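Local coordinates for protein putative transcriptional regulator (Streptomyces coelicolor, PDB 2ZB9) that probably acts as a TetR-family transcriptional regulator, binding DNA through an N-terminal helix-turn-helix domain, at residues 89-92 and 93-97. Sequence-based numbering, arbitrary orientation.
Sequences GDVR and ADLLA
Asp90 and Ala93 meet in an N-cap at the start of helix 91-108, a local contact in the TetR-like C-terminal domain, where the chain passes from a turn into the first turn of the helix. Just before it, Gly89 takes a positive phi (100°), at which a CB would be jammed against the preceding carbonyl O. The carboxylate of Asp90 reaches forward because CG lies anti to the backbone N (chi1 -176°), and OD1 accepts from Ala93 N at 2.9 Å in an almost straight bond that arrives from above the carboxylate plane. This supplies an acceptor for a first-turn amide, and the negative charge probably also suits the partly positive helix start. The small methyl of Ala93 fits beside the carboxylate, CB lying 3.6 Å from Asp90 CG. Regular i to i+4 bonding starts at once, with Asp94 N on Asp90 O at 2.9 Å. Asp94 OD1 hydrogen-bonds Thr88 OG1, while OD2 forms a salt bridge with Arg147. On the buried side Val91 CG2 packs alongside Leu95 CD2 at 3.9 Å, both residues facing helix 126-153. Arg92 lies beside Leu96, whose methyl placement is doubtful, and its guanidinium pairs with Asp199 of helix 187-199. An aspartate N-cap is a standard opening for an alpha-helix, here within an all-helical domain.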
loop_
_atom_site.group_PDB
_atom_site.type_symbol
_atom_site.label_atom_id
_atom_site.label_comp_id
_atom_site.label_asym_id
_atom_site.label_seq_id
_atom_site.Cartn_x
_atom_site.Cartn_y
_atom_site.Cartn_z
ATOM N N GLY A 89 1.014 -19.840 -20.412
ATOM C CA GLY A 89 0.559 -21.116 -19.894
ATOM C C GLY A 89 1.353 -21.552 -18.672
ATOM O O GLY A 89 1.181 -22.664 -18.180
ATOM N N ASP A 90 2.239 -20.684 -18.191
ATOM C CA ASP A 90 3.048 -20.975 -17.003
ATOM C C ASP A 90 2.850 -19.793 -16.054
ATOM O O ASP A 90 3.562 -18.794 -16.141
ATOM C CB ASP A 90 4.532 -21.098 -17.376
ATOM C CG ASP A 90 5.413 -21.488 -16.187
ATOM O OD1 ASP A 90 5.118 -21.072 -15.046
ATOM O OD2 ASP A 90 6.418 -22.201 -16.393
ATOM N N VAL A 91 1.889 -19.910 -15.145
ATOM C CA VAL A 91 1.595 -18.817 -14.229
ATOM C C VAL A 91 2.775 -18.360 -13.376
ATOM O O VAL A 91 2.908 -17.174 -13.100
ATOM C CB VAL A 91 0.386 -19.158 -13.316
ATOM C CG1 VAL A 91 0.739 -20.293 -12.361
ATOM C CG2 VAL A 91 -0.053 -17.911 -12.559
ATOM N N ARG A 92 3.644 -19.282 -12.979
ATOM C CA ARG A 92 4.794 -18.913 -12.159
ATOM C C ARG A 92 5.743 -18.017 -12.951
ATOM O O ARG A 92 6.116 -16.942 -12.495
ATOM C CB ARG A 92 5.541 -20.163 -11.681
ATOM C CG ARG A 92 6.678 -19.862 -10.698
ATOM C CD ARG A 92 7.464 -21.126 -10.354
ATOM N NE ARG A 92 6.606 -22.147 -9.760
ATOM C CZ ARG A 92 6.527 -22.392 -8.456
ATOM N NH1 ARG A 92 7.263 -21.692 -7.603
ATOM N NH2 ARG A 92 5.708 -23.333 -8.007
ATOM N N ALA A 93 6.120 -18.466 -14.146
ATOM C CA ALA A 93 7.022 -17.706 -15.004
ATOM C C ALA A 93 6.431 -16.366 -15.413
ATOM O O ALA A 93 7.111 -15.344 -15.362
ATOM C CB ALA A 93 7.368 -18.516 -16.248
ATOM N N ASP A 94 5.165 -16.367 -15.818
ATOM C CA ASP A 94 4.515 -15.129 -16.242
ATOM C C ASP A 94 4.404 -14.123 -15.099
ATOM O O ASP A 94 4.667 -12.932 -15.279
ATOM C CB ASP A 94 3.124 -15.424 -16.815
ATOM C CG ASP A 94 3.171 -16.337 -18.029
ATOM O OD1 ASP A 94 4.249 -16.458 -18.656
ATOM O OD2 ASP A 94 2.125 -16.925 -18.371
ATOM N N LEU A 95 4.022 -14.608 -13.922
ATOM C CA LEU A 95 3.889 -13.755 -12.745
ATOM C C LEU A 95 5.249 -13.133 -12.386
ATOM O O LEU A 95 5.330 -11.943 -12.066
ATOM C CB LEU A 95 3.345 -14.582 -11.573
ATOM C CG LEU A 95 2.105 -14.119 -10.791
ATOM C CD1 LEU A 95 1.074 -13.462 -11.700
ATOM C CD2 LEU A 95 1.495 -15.334 -10.095
ATOM N N LEU A 96 6.314 -13.929 -12.450
ATOM C CA LEU A 96 7.655 -13.422 -12.141
ATOM C C LEU A 96 8.046 -12.366 -13.165
ATOM O O LEU A 96 8.585 -11.319 -12.818
ATOM C CB LEU A 96 8.704 -14.543 -12.172
ATOM C CG LEU A 96 9.201 -15.310 -10.935
ATOM C CD1 LEU A 96 8.815 -14.606 -9.637
ATOM C CD2 LEU A 96 8.643 -16.713 -10.973
ATOM N N ALA A 97 7.771 -12.639 -14.433
ATOM C CA ALA A 97 8.110 -11.689 -15.493
ATOM C C ALA A 97 7.365 -10.369 -15.336
ATOM O O ALA A 97 7.948 -9.304 -15.512
ATOM C CB ALA A 97 7.810 -12.294 -16.862
#